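PDB 2YXL: 450aa long hypothetical fmu protein from Pyrococcus horikoshii, which probably binds RNA and methylates its cytosines at carbon 5 with S-adenosylmethionine as donor, as RsmB/NOP relatives do. Local coordinates for residues 48-53 against 225-230; 18-23 against 39-44; 202-207 against 232-237; 178-183 against 344-349. All coordinates share one frame; numbering follows the deposited sequence.

In the fold
Contacts 1 and 2 both involve the N-terminal helices: their centres are 12 Å apart, and they meet where Leu53 CB packs 3.6 Å from Phe39 CZ. Contact 1 then carries this helical part onto the ferredoxin-like domain. It joins contact 3, 16 Å off between centres, through a probable hydrogen bond of 2.7 Å from Tyr228 OH to Ser233 OG. Contact 4, its centre 18 Å from that of contact 1, ties helix 173-181 to the methyltransferase domain, whose cofactor pocket holds sinefungin. There the Ile346 side chain is about 10 Å from that of Cys390, the predicted nucleophile. Contacts 1 to 3 lie away from the predicted active-site and cofactor-binding residues.

Contact 1 of 4, residues 48-53 against 225-230; sequences WLNRVL and KGPYNF
Arg51, which meets Pro227 across this contact, shares the carboxylate of Glu185 with Lys225: Lys225 NZ makes a salt bridge to OE2, whereas Arg51 NE reaches OE1 only as a long, weak ion pair. The backbones of Gly226 and Glu185 are also hydrogen-bonded. The contact joins two domains at the surface, bringing helix 47-75 of the N-terminal helical part against the loop that leaves strand 221-225 of the ferredoxin-like sheet. Arg51 NE and Lys225 NZ are 5.5 Å apart, and the shared acid probably offsets their like charges.

Across the interface itself no hydrogen bond forms. Pro227 gives the largest share of the 136 Å² buried, 62 Å², with Arg51 and Asn50 making up most of the rest. Arg51 NH2 lies 4.4 Å from Pro227 CD, an oblique approach to the guanidinium. The other neighbour is Asn50, its CG anti to the backbone N (chi1 -158°) and its amide thus alongside the proline ring, the two side chains heading opposite ways. A cis peptide bond joins Gly226 to Pro227, whose CB points toward the helix. The nearest approach is that of Asn50 OD1, 3.4 Å from Pro227 CB and 3.8 Å from Pro227 CG.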
loop_
_atom_site.group_PDB
_atom_site.type_symbol
_atom_site.label_atom_id
_atom_site.label_comp_id
_atom_site.label_asym_id
_atom_site.label_seq_id
_atom_site.Cartn_x
_atom_site.Cartn_y
_atom_site.Cartn_z
ATOM N N TRP A 48 -10.866 21.849 -1.059
ATOM C CA TRP A 48 -10.896 22.031 0.394
ATOM C C TRP A 48 -11.621 20.879 1.085
ATOM O O TRP A 48 -11.164 20.383 2.117
ATOM C CB TRP A 48 -11.537 23.362 0.756
ATOM N N LEU A 49 -12.748 20.464 0.509
ATOM C CA LEU A 49 -13.504 19.326 1.018
ATOM C C LEU A 49 -12.751 18.024 0.764
ATOM O O LEU A 49 -12.678 17.165 1.644
ATOM C CB LEU A 49 -14.905 19.271 0.394
ATOM C CG LEU A 49 -15.875 18.217 0.945
ATOM C CD1 LEU A 49 -16.172 18.456 2.419
ATOM C CD2 LEU A 49 -17.163 18.193 0.137
ATOM N N ASN A 50 -12.189 17.895 -0.438
ATOM C CA ASN A 50 -11.382 16.734 -0.806
ATOM C C ASN A 50 -10.248 16.505 0.191
ATOM O O ASN A 50 -9.999 15.375 0.601
ATOM C CB ASN A 50 -10.820 16.900 -2.223
ATOM C CG ASN A 50 -10.433 15.576 -2.864
ATOM O OD1 ASN A 50 -9.516 14.887 -2.408
ATOM N ND2 ASN A 50 -11.128 15.219 -3.940
ATOM N N ARG A 51 -9.585 17.593 0.582
ATOM C CA ARG A 51 -8.491 17.563 1.552
ATOM C C ARG A 51 -8.973 17.132 2.941
ATOM O O ARG A 51 -8.428 16.192 3.526
ATOM C CB ARG A 51 -7.807 18.935 1.614
ATOM C CG ARG A 51 -6.539 18.979 2.450
ATOM C CD ARG A 51 -5.843 20.329 2.349
ATOM N NE ARG A 51 -5.276 20.573 1.022
ATOM C CZ ARG A 51 -5.721 21.486 0.162
ATOM N NH1 ARG A 51 -6.748 22.271 0.475
ATOM N NH2 ARG A 51 -5.132 21.624 -1.019
ATOM N N VAL A 52 -9.995 17.817 3.450
ATOM C CA VAL A 52 -10.565 17.540 4.770
ATOM C C VAL A 52 -11.057 16.087 4.902
ATOM O O VAL A 52 -10.751 15.407 5.884
ATOM C CB VAL A 52 -11.697 18.555 5.109
ATOM C CG1 VAL A 52 -12.585 18.055 6.235
ATOM C CG2 VAL A 52 -11.102 19.909 5.469
ATOM N N LEU A 53 -11.800 15.617 3.903
ATOM C CA LEU A 53 -12.334 14.264 3.916
ATOM C C LEU A 53 -11.249 13.202 3.750
ATOM O O LEU A 53 -11.352 12.120 4.327
ATOM C CB LEU A 53 -13.422 14.093 2.855
ATOM C CG LEU A 53 -14.709 14.919 2.971
ATOM C CD1 LEU A 53 -15.690 14.484 1.901
ATOM C CD2 LEU A 53 -15.350 14.821 4.352
ATOM N N LYS A 225 2.189 16.498 -4.365
ATOM C CA LYS A 225 1.310 16.800 -3.243
ATOM C C LYS A 225 -0.146 16.688 -3.685
ATOM O O LYS A 225 -0.603 17.445 -4.546
ATOM C CB LYS A 225 1.607 18.198 -2.683
ATOM C CG LYS A 225 1.091 18.437 -1.265
ATOM C CD LYS A 225 1.581 19.772 -0.723
ATOM C CE LYS A 225 1.562 19.823 0.800
ATOM N NZ LYS A 225 0.190 19.988 1.359
ATOM N N GLY A 226 -0.864 15.736 -3.092
ATOM C CA GLY A 226 -2.278 15.516 -3.388
ATOM C C GLY A 226 -3.158 16.696 -3.005
ATOM O O GLY A 226 -2.681 17.645 -2.378
ATOM N N PRO A 227 -4.453 16.650 -3.379
ATOM C CA PRO A 227 -5.077 15.562 -4.131
ATOM C C PRO A 227 -4.831 15.663 -5.637
ATOM O O PRO A 227 -4.727 16.763 -6.181
ATOM C CB PRO A 227 -6.562 15.730 -3.817
ATOM C CG PRO A 227 -6.731 17.185 -3.561
ATOM C CD PRO A 227 -5.416 17.719 -3.056
ATOM N N TYR A 228 -4.733 14.509 -6.292
ATOM C CA TYR A 228 -4.490 14.449 -7.726
ATOM C C TYR A 228 -5.385 13.408 -8.390
ATOM O O TYR A 228 -5.324 12.220 -8.062
ATOM C CB TYR A 228 -3.017 14.143 -8.000
ATOM C CG TYR A 228 -2.624 14.219 -9.457
ATOM C CD1 TYR A 228 -2.375 15.447 -10.066
ATOM C CD2 TYR A 228 -2.489 13.060 -10.224
ATOM C CE1 TYR A 228 -2.009 15.525 -11.404
ATOM C CE2 TYR A 228 -2.122 13.126 -11.563
ATOM C CZ TYR A 228 -1.882 14.363 -12.146
ATOM O OH TYR A 228 -1.516 14.443 -13.469
ATOM N N ASN A 229 -6.211 13.869 -9.324
ATOM C CA ASN A 229 -7.128 12.998 -10.048
ATOM C C ASN A 229 -6.444 12.321 -11.236
ATOM O O ASN A 229 -6.078 12.978 -12.215
ATOM C CB ASN A 229 -8.360 13.790 -10.502
ATOM C CG ASN A 229 -9.523 12.896 -10.909
ATOM O OD1 ASN A 229 -10.589 13.388 -11.281
ATOM N ND2 ASN A 229 -9.327 11.583 -10.841
ATOM N N PHE A 230 -6.280 11.003 -11.137
ATOM C CA PHE A 230 -5.586 10.216 -12.159
ATOM C C PHE A 230 -6.437 9.892 -13.390
ATOM O O PHE A 230 -5.901 9.771 -14.494
ATOM C CB PHE A 230 -5.021 8.924 -11.558
ATOM C CG PHE A 230 -3.784 9.131 -10.723
ATOM C CD1 PHE A 230 -3.860 9.134 -9.332
ATOM C CD2 PHE A 230 -2.542 9.316 -11.325
ATOM C CE1 PHE A 230 -2.715 9.322 -8.552
ATOM C CE2 PHE A 230 -1.394 9.507 -10.555
ATOM C CZ PHE A 230 -1.481 9.512 -9.166
#

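Contact 2 of 4, residues 18-23 against 39-44; sequences IIEAIR and FKKHDV
Glu20 of helix 12-24 supplies the charged part of this contact, reaching across to Lys41 and His42 at the end of helix 32-41. Its OE1 is 3.8 Å from Lys41 NZ, a long salt bridge; the stronger partner of the same oxygen is Arg121 NH2 on helix 104-121. Lys41 crosses Glu20 at about a right angle and brings its methylenes alongside the carboxylate, with Lys41 CD 3.5 Å from Glu20 OE1. The lysine runs extended until it bends at its last torsion (chi4 86°).

Glu20 OE2 also comes to the edge of the ring of His42, the first residue to leave helical geometry. It lies close to the ring plane and nearest His42 CE1, without a hydrogen bond; the carboxylate and imidazole planes are turned 60° apart. His42 ND1 faces its own chain and makes a weak hydrogen bond to Ala38 O, while the ring also meets that of Phe117.

Apolar packing is slight. Ala21 CB lies 4.1 Å from Phe39 CE1, approaching the ring obliquely, and these two residues are also the closest backbone pair, with 7.4 Å between Ala21 CA and Phe39 CA.

Between these two helices of the all-helical N-terminal part the contact is thus mainly polar, centred on the buried carboxylate of Glu20, and the nearby Arg121 and Lys41 would probably favour its ionised form.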
loop_
_atom_site.group_PDB
_atom_site.type_symbol
_atom_site.label_atom_id
_atom_site.label_comp_id
_atom_site.label_asym_id
_atom_site.label_seq_id
_atom_site.Cartn_x
_atom_site.Cartn_y
_atom_site.Cartn_z
ATOM N N ILE A 18 -17.403 10.080 3.074
ATOM C CA ILE A 18 -16.446 9.324 3.900
ATOM C C ILE A 18 -17.033 8.010 4.375
ATOM O O ILE A 18 -16.308 7.029 4.494
ATOM C CB ILE A 18 -15.913 10.071 5.162
ATOM C CG1 ILE A 18 -16.591 11.418 5.371
ATOM C CG2 ILE A 18 -14.377 10.135 5.152
ATOM C CD1 ILE A 18 -17.796 11.327 6.259
ATOM N N ILE A 19 -18.334 7.996 4.659
ATOM C CA ILE A 19 -19.011 6.763 5.050
ATOM C C ILE A 19 -18.860 5.724 3.942
ATOM O O ILE A 19 -18.444 4.596 4.208
ATOM C CB ILE A 19 -20.506 6.982 5.410
ATOM C CG1 ILE A 19 -20.628 7.847 6.671
ATOM C CG2 ILE A 19 -21.219 5.631 5.612
ATOM C CD1 ILE A 19 -22.034 8.336 6.968
ATOM N N GLU A 20 -19.167 6.115 2.704
ATOM C CA GLU A 20 -19.017 5.218 1.561
ATOM C C GLU A 20 -17.551 4.838 1.317
ATOM O O GLU A 20 -17.260 3.697 0.959
ATOM C CB GLU A 20 -19.676 5.797 0.300
ATOM C CG GLU A 20 -19.522 4.920 -0.951
ATOM C CD GLU A 20 -20.819 4.704 -1.730
ATOM O OE1 GLU A 20 -20.902 3.690 -2.458
ATOM O OE2 GLU A 20 -21.754 5.527 -1.620
ATOM N N ALA A 21 -16.636 5.781 1.532
ATOM C CA ALA A 21 -15.206 5.514 1.361
ATOM C C ALA A 21 -14.693 4.524 2.403
ATOM O O ALA A 21 -13.907 3.630 2.084
ATOM C CB ALA A 21 -14.401 6.811 1.409
ATOM N N ILE A 22 -15.144 4.695 3.643
ATOM C CA ILE A 22 -14.766 3.814 4.743
ATOM C C ILE A 22 -15.393 2.430 4.559
ATOM O O ILE A 22 -14.740 1.409 4.809
ATOM C CB ILE A 22 -15.125 4.439 6.122
ATOM C CG1 ILE A 22 -14.282 5.701 6.387
ATOM C CG2 ILE A 22 -14.956 3.442 7.259
ATOM C CD1 ILE A 22 -12.761 5.498 6.374
ATOM N N ARG A 23 -16.642 2.399 4.100
ATOM C CA ARG A 23 -17.321 1.140 3.810
ATOM C C ARG A 23 -16.640 0.397 2.664
ATOM O O ARG A 23 -16.348 -0.794 2.786
ATOM C CB ARG A 23 -18.811 1.363 3.498
ATOM C CG ARG A 23 -19.639 0.080 3.353
ATOM C CD ARG A 23 -19.514 -0.529 1.956
ATOM N NE ARG A 23 -20.080 -1.874 1.883
ATOM C CZ ARG A 23 -19.439 -2.988 2.234
ATOM N NH1 ARG A 23 -18.193 -2.941 2.698
ATOM N NH2 ARG A 23 -20.054 -4.158 2.131
ATOM N N PHE A 39 -15.677 9.393 -3.648
ATOM C CA PHE A 39 -15.601 10.842 -3.816
ATOM C C PHE A 39 -16.191 11.300 -5.155
ATOM O O PHE A 39 -16.866 12.328 -5.216
ATOM C CB PHE A 39 -14.153 11.322 -3.645
ATOM C CG PHE A 39 -13.694 11.390 -2.203
ATOM C CD1 PHE A 39 -14.323 10.639 -1.207
ATOM C CD2 PHE A 39 -12.617 12.192 -1.846
ATOM C CE1 PHE A 39 -13.893 10.700 0.118
ATOM C CE2 PHE A 39 -12.179 12.261 -0.524
ATOM C CZ PHE A 39 -12.818 11.513 0.459
ATOM N N LYS A 40 -15.948 10.522 -6.210
ATOM C CA LYS A 40 -16.501 10.802 -7.538
ATOM C C LYS A 40 -17.992 10.484 -7.600
ATOM O O LYS A 40 -18.740 11.123 -8.346
ATOM C CB LYS A 40 -15.756 10.016 -8.624
ATOM C CG LYS A 40 -14.255 10.278 -8.690
ATOM C CD LYS A 40 -13.916 11.634 -9.306
ATOM C CE LYS A 40 -12.547 12.117 -8.848
ATOM N NZ LYS A 40 -11.499 11.071 -8.999
ATOM N N LYS A 41 -18.409 9.492 -6.815
ATOM C CA LYS A 41 -19.811 9.091 -6.721
ATOM C C LYS A 41 -20.643 10.194 -6.069
ATOM O O LYS A 41 -21.757 10.483 -6.511
ATOM C CB LYS A 41 -19.930 7.796 -5.911
ATOM C CG LYS A 41 -21.177 6.969 -6.182
ATOM C CD LYS A 41 -21.386 5.951 -5.068
ATOM C CE LYS A 41 -22.376 4.858 -5.453
ATOM N NZ LYS A 41 -21.713 3.745 -6.188
ATOM N N HIS A 42 -20.088 10.810 -5.027
ATOM C CA HIS A 42 -20.796 11.827 -4.247
ATOM C C HIS A 42 -20.436 13.268 -4.614
ATOM O O HIS A 42 -20.793 14.207 -3.894
ATOM C CB HIS A 42 -20.603 11.579 -2.750
ATOM C CG HIS A 42 -21.446 10.465 -2.218
ATOM N ND1 HIS A 42 -20.953 9.198 -1.999
ATOM C CD2 HIS A 42 -22.756 10.424 -1.882
ATOM C CE1 HIS A 42 -21.921 8.426 -1.540
ATOM N NE2 HIS A 42 -23.025 9.145 -1.459
ATOM N N ASP A 43 -19.731 13.426 -5.734
ATOM C CA ASP A 43 -19.381 14.735 -6.298
ATOM C C ASP A 43 -18.579 15.644 -5.355
ATOM O O ASP A 43 -19.006 16.757 -5.033
ATOM C CB ASP A 43 -20.631 15.451 -6.835
ATOM C CG ASP A 43 -21.068 14.923 -8.189
ATOM O OD1 ASP A 43 -22.089 14.207 -8.246
ATOM O OD2 ASP A 43 -20.383 15.218 -9.194
ATOM N N VAL A 44 -17.420 15.161 -4.918
ATOM C CA VAL A 44 -16.502 15.975 -4.128
ATOM C C VAL A 44 -15.546 16.674 -5.093
ATOM O O VAL A 44 -14.450 16.183 -5.372
ATOM C CB VAL A 44 -15.732 15.142 -3.070
ATOM C CG1 VAL A 44 -14.929 16.052 -2.147
ATOM C CG2 VAL A 44 -16.698 14.290 -2.253
#

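Contact 3 of 4, residues 202-207 against 232-237; sequences IGELEE and TSSAFN
Glu204 and Ala235 mark the closest backbone approach, their CA atoms 7.8 Å apart, and the gap between helices 198-207 and 234-237 is crossed mainly by the Glu204 side chain. The order of strands across the sheet, 2-3-1-4, and the sequence of strands and helices fit the βαββαβ pattern of a ferredoxin-like domain, in which 202-207 lies on the first helix and 232-237 spans the start of the second. Segment 232-237 turns from loop into helix at Ser233, the N-cap: its OG accepts from Phe236 N at 3.2 Å, with an N-H...O angle of 159°.

Glu204 extends toward this helix start. Its CG is anti to the backbone N (chi1 -166°) and the chain stays stretched beyond, delivering OE2 to 3.2 Å from Ala235 N. The same oxygen lies 3.5 Å from Ser234 CB, and Ala235 CB sits 3.6 Å from Glu204 OE2. The Glu204 side chain also touches Lys240, and its negative charge may be mildly favoured by the start of this short helix. With an alanine in place of Glu204, the first turn of helix 234-237 would probably be left without its nearby negative charge, and Ala235 CB without the carboxylate that covers it.

Around this pair, Leu205 packs on Leu222 and Ile224 of strand 221-225, while Ser233 OG also bonds Tyr228 OH. Phe236 meets Phe230 edge-to-face and touches Phe303 and Arg306 of helix 294-306, linking the short helix to the methyltransferase domain.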
loop_
_atom_site.group_PDB
_atom_site.type_symbol
_atom_site.label_atom_id
_atom_site.label_comp_id
_atom_site.label_asym_id
_atom_site.label_seq_id
_atom_site.Cartn_x
_atom_site.Cartn_y
_atom_site.Cartn_z
ATOM N N ILE A 202 7.196 17.035 -15.183
ATOM C CA ILE A 202 7.229 18.039 -14.113
ATOM C C ILE A 202 6.528 19.334 -14.541
ATOM O O ILE A 202 5.694 19.866 -13.803
ATOM C CB ILE A 202 8.682 18.331 -13.637
ATOM C CG1 ILE A 202 9.253 17.119 -12.890
ATOM C CG2 ILE A 202 8.735 19.587 -12.755
ATOM C CD1 ILE A 202 10.706 17.266 -12.470
ATOM N N GLY A 203 6.860 19.821 -15.737
ATOM C CA GLY A 203 6.235 21.018 -16.302
ATOM C C GLY A 203 4.729 20.908 -16.471
ATOM O O GLY A 203 3.995 21.845 -16.154
ATOM N N GLU A 204 4.273 19.757 -16.968
ATOM C CA GLU A 204 2.846 19.491 -17.161
ATOM C C GLU A 204 2.099 19.422 -15.826
ATOM O O GLU A 204 0.943 19.845 -15.735
ATOM C CB GLU A 204 2.640 18.195 -17.956
ATOM C CG GLU A 204 1.219 17.995 -18.494
ATOM C CD GLU A 204 0.951 16.571 -18.964
ATOM O OE1 GLU A 204 1.834 15.970 -19.617
ATOM O OE2 GLU A 204 -0.152 16.052 -18.687
ATOM N N LEU A 205 2.765 18.892 -14.800
ATOM C CA LEU A 205 2.207 18.845 -13.447
ATOM C C LEU A 205 2.175 20.228 -12.800
ATOM O O LEU A 205 1.186 20.599 -12.163
ATOM C CB LEU A 205 2.991 17.869 -12.564
ATOM C CG LEU A 205 2.873 16.368 -12.847
ATOM C CD1 LEU A 205 3.974 15.617 -12.123
ATOM C CD2 LEU A 205 1.500 15.831 -12.456
ATOM N N GLU A 206 3.256 20.987 -12.974
ATOM C CA GLU A 206 3.337 22.354 -12.460
ATOM C C GLU A 206 2.481 23.327 -13.277
ATOM O O GLU A 206 2.274 24.472 -12.867
ATOM C CB GLU A 206 4.791 22.829 -12.382
ATOM C CG GLU A 206 5.604 22.132 -11.290
ATOM C CD GLU A 206 7.030 22.649 -11.171
ATOM O OE1 GLU A 206 7.608 22.529 -10.069
ATOM O OE2 GLU A 206 7.577 23.172 -12.167
ATOM N N GLU A 207 1.986 22.863 -14.425
ATOM C CA GLU A 207 1.017 23.616 -15.223
ATOM C C GLU A 207 -0.329 23.633 -14.497
ATOM O O GLU A 207 -1.072 24.614 -14.570
ATOM C CB GLU A 207 0.864 23.003 -16.616
ATOM C CG GLU A 207 0.689 24.022 -17.735
ATOM C CD GLU A 207 2.001 24.671 -18.159
ATOM O OE1 GLU A 207 3.061 24.022 -18.027
ATOM O OE2 GLU A 207 1.969 25.827 -18.631
ATOM N N THR A 232 -8.546 11.810 -14.830
ATOM C CA THR A 232 -8.730 13.015 -15.645
ATOM C C THR A 232 -7.376 13.596 -16.061
ATOM O O THR A 232 -7.311 14.581 -16.801
ATOM C CB THR A 232 -9.557 14.104 -14.918
ATOM O OG1 THR A 232 -8.941 14.422 -13.665
ATOM C CG2 THR A 232 -10.992 13.645 -14.685
ATOM N N SER A 233 -6.302 12.973 -15.579
ATOM C CA SER A 233 -4.937 13.393 -15.887
ATOM C C SER A 233 -4.531 13.009 -17.306
ATOM O O SER A 233 -4.695 11.857 -17.719
ATOM C CB SER A 233 -3.956 12.781 -14.886
ATOM O OG SER A 233 -2.621 12.879 -15.353
ATOM N N SER A 234 -3.996 13.982 -18.041
ATOM C CA SER A 234 -3.495 13.753 -19.394
ATOM C C SER A 234 -2.268 12.848 -19.371
ATOM O O SER A 234 -2.146 11.938 -20.191
ATOM C CB SER A 234 -3.163 15.079 -20.083
ATOM O OG SER A 234 -4.329 15.854 -20.293
ATOM N N ALA A 235 -1.375 13.100 -18.415
ATOM C CA ALA A 235 -0.139 12.334 -18.265
ATOM C C ALA A 235 -0.388 10.854 -17.980
ATOM O O ALA A 235 0.323 9.993 -18.499
ATOM C CB ALA A 235 0.734 12.944 -17.178
ATOM N N PHE A 236 -1.398 10.565 -17.160
ATOM C CA PHE A 236 -1.719 9.186 -16.800
ATOM C C PHE A 236 -2.401 8.428 -17.938
ATOM O O PHE A 236 -2.054 7.277 -18.214
ATOM C CB PHE A 236 -2.574 9.130 -15.530
ATOM C CG PHE A 236 -2.844 7.729 -15.047
ATOM C CD1 PHE A 236 -1.876 7.025 -14.334
ATOM C CD2 PHE A 236 -4.059 7.107 -15.317
ATOM C CE1 PHE A 236 -2.114 5.726 -13.893
ATOM C CE2 PHE A 236 -4.310 5.808 -14.879
ATOM C CZ PHE A 236 -3.335 5.117 -14.164
ATOM N N ASN A 237 -3.367 9.074 -18.588
ATOM C CA ASN A 237 -4.138 8.448 -19.666
ATOM C C ASN A 237 -3.345 8.254 -20.960
ATOM O O ASN A 237 -3.764 7.508 -21.848
ATOM C CB ASN A 237 -5.430 9.229 -19.933
ATOM C CG ASN A 237 -6.436 9.110 -18.794
ATOM O OD1 ASN A 237 -6.567 8.058 -18.164
ATOM N ND2 ASN A 237 -7.159 10.195 -18.532
#

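Contact 4 of 4, residues 178-183 against 344-349; sequences RSVNKR and GTIGKN
Val180 points its CB toward segment 344-349 and sets its two methyls to different work. CG2 meets Ile346 at the end of its chain, 3.9 Å from Ile346 CD1, while CG1 lies over the backbone, 3.8 Å from Gly347 N. The valine torsion (chi1 -61°) places CG1 beside its own backbone N and turns CG2 to the isoleucine. Ile346 CG1, set between its backbone N and carbonyl carbon (chi1 61°), lies 4.0 Å from Val180 CG1. The two branched side chains cross obliquely.

Gly347 adds no side chain, and the main chains come together here: Val180 CA and Gly347 CA are 3.8 Å apart, and Val180 O is 3.6 Å from Gly347 CA. No hydrogen bond passes directly between the segments. Trimming Val180 to an alanine would probably take from Ile346 CD1 the CG2 methyl it packs on and open a gap beside Gly347 N.

Arg353 provides a polar link between the segments, its NH1 hydrogen-bonded to both Val180 O and Ile346 O and its NH2 to Asn181 OD1. In the fold, the contact places the end of helix 173-181 against the loop between strand 331-337 and helix 352-355 of the Rossmann-like methyltransferase domain, with Val180 also resting on Pro433 of helix 433-436.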
loop_
_atom_site.group_PDB
_atom_site.type_symbol
_atom_site.label_atom_id
_atom_site.label_comp_id
_atom_site.label_asym_id
_atom_site.label_seq_id
_atom_site.Cartn_x
_atom_site.Cartn_y
_atom_site.Cartn_z
ATOM N N ARG A 178 6.300 7.296 14.326
ATOM C CA ARG A 178 6.145 8.702 13.953
ATOM C C ARG A 178 6.077 8.883 12.435
ATOM O O ARG A 178 5.165 9.540 11.932
ATOM C CB ARG A 178 7.247 9.572 14.565
ATOM C CG ARG A 178 6.893 10.110 15.945
ATOM C CD ARG A 178 7.747 11.310 16.319
ATOM N NE ARG A 178 9.081 10.915 16.772
ATOM C CZ ARG A 178 9.455 10.843 18.049
ATOM N NH1 ARG A 178 8.598 11.143 19.021
ATOM N NH2 ARG A 178 10.694 10.472 18.356
ATOM N N SER A 179 7.021 8.278 11.715
ATOM C CA SER A 179 7.054 8.370 10.252
ATOM C C SER A 179 5.856 7.727 9.540
ATOM O O SER A 179 5.455 8.196 8.477
ATOM C CB SER A 179 8.359 7.807 9.693
ATOM O OG SER A 179 8.444 6.407 9.894
ATOM N N VAL A 180 5.291 6.664 10.113
ATOM C CA VAL A 180 4.087 6.045 9.534
ATOM C C VAL A 180 2.789 6.677 10.055
ATOM O O VAL A 180 1.695 6.318 9.615
ATOM C CB VAL A 180 4.058 4.483 9.673
ATOM C CG1 VAL A 180 5.241 3.846 8.950
ATOM C CG2 VAL A 180 3.998 4.043 11.134
ATOM N N ASN A 181 2.924 7.632 10.976
ATOM C CA ASN A 181 1.776 8.368 11.512
ATOM C C ASN A 181 1.596 9.784 10.967
ATOM O O ASN A 181 0.551 10.396 11.191
ATOM C CB ASN A 181 1.811 8.400 13.046
ATOM C CG ASN A 181 1.475 7.055 13.669
ATOM O OD1 ASN A 181 0.950 6.158 13.007
ATOM N ND2 ASN A 181 1.787 6.905 14.950
ATOM N N LYS A 182 2.598 10.297 10.252
ATOM C CA LYS A 182 2.573 11.689 9.779
ATOM C C LYS A 182 1.650 11.929 8.579
ATOM O O LYS A 182 1.518 11.081 7.694
ATOM C CB LYS A 182 3.991 12.247 9.519
ATOM C CG LYS A 182 4.882 11.421 8.587
ATOM C CD LYS A 182 6.224 12.124 8.318
ATOM C CE LYS A 182 7.315 11.159 7.826
ATOM N NZ LYS A 182 7.005 10.488 6.525
ATOM N N ARG A 183 1.030 13.110 8.579
ATOM C CA ARG A 183 0.091 13.555 7.544
ATOM C C ARG A 183 0.328 15.048 7.232
ATOM O O ARG A 183 0.051 15.889 8.094
ATOM C CB ARG A 183 -1.356 13.335 8.023
ATOM C CG ARG A 183 -1.626 13.783 9.474
ATOM C CD ARG A 183 -3.107 14.024 9.748
ATOM N NE ARG A 183 -3.349 14.551 11.094
ATOM C CZ ARG A 183 -4.535 14.564 11.705
ATOM N NH1 ARG A 183 -4.650 15.070 12.927
ATOM N NH2 ARG A 183 -5.609 14.069 11.103
ATOM N N GLY A 344 5.577 -2.996 5.889
ATOM C CA GLY A 344 6.355 -1.806 5.572
ATOM C C GLY A 344 5.548 -0.691 4.932
ATOM O O GLY A 344 6.050 0.422 4.769
ATOM N N THR A 345 4.302 -0.985 4.569
ATOM C CA THR A 345 3.452 -0.011 3.889
ATOM C C THR A 345 2.396 0.623 4.807
ATOM O O THR A 345 1.465 1.274 4.327
ATOM C CB THR A 345 2.784 -0.608 2.618
ATOM O OG1 THR A 345 1.807 -1.586 2.992
ATOM C CG2 THR A 345 3.819 -1.254 1.711
ATOM N N ILE A 346 2.554 0.462 6.121
ATOM C CA ILE A 346 1.548 0.951 7.075
ATOM C C ILE A 346 1.448 2.487 7.206
ATOM O O ILE A 346 0.535 2.999 7.858
ATOM C CB ILE A 346 1.648 0.275 8.479
ATOM C CG1 ILE A 346 3.000 0.549 9.145
ATOM C CG2 ILE A 346 1.332 -1.220 8.378
ATOM C CD1 ILE A 346 2.983 0.332 10.654
ATOM N N GLY A 347 2.382 3.205 6.588
ATOM C CA GLY A 347 2.284 4.659 6.474
ATOM C C GLY A 347 1.403 5.050 5.305
ATOM O O GLY A 347 0.665 6.032 5.371
ATOM N N LYS A 348 1.475 4.257 4.238
ATOM C CA LYS A 348 0.716 4.483 3.011
ATOM C C LYS A 348 -0.707 3.920 3.104
ATOM O O LYS A 348 -1.667 4.581 2.700
ATOM C CB LYS A 348 1.471 3.867 1.827
ATOM C CG LYS A 348 0.844 4.105 0.462
ATOM C CD LYS A 348 1.485 3.210 -0.595
ATOM C CE LYS A 348 0.892 3.471 -1.976
ATOM N NZ LYS A 348 1.743 2.878 -3.045
ATOM N N ASN A 349 -0.834 2.697 3.619
ATOM C CA ASN A 349 -2.142 2.087 3.878
ATOM C C ASN A 349 -2.280 1.813 5.370
ATOM O O ASN A 349 -2.069 0.685 5.821
ATOM C CB ASN A 349 -2.322 0.788 3.090
ATOM C CG ASN A 349 -2.090 0.962 1.608
ATOM O OD1 ASN A 349 -2.877 1.604 0.911
ATOM N ND2 ASN A 349 -1.012 0.367 1.111
#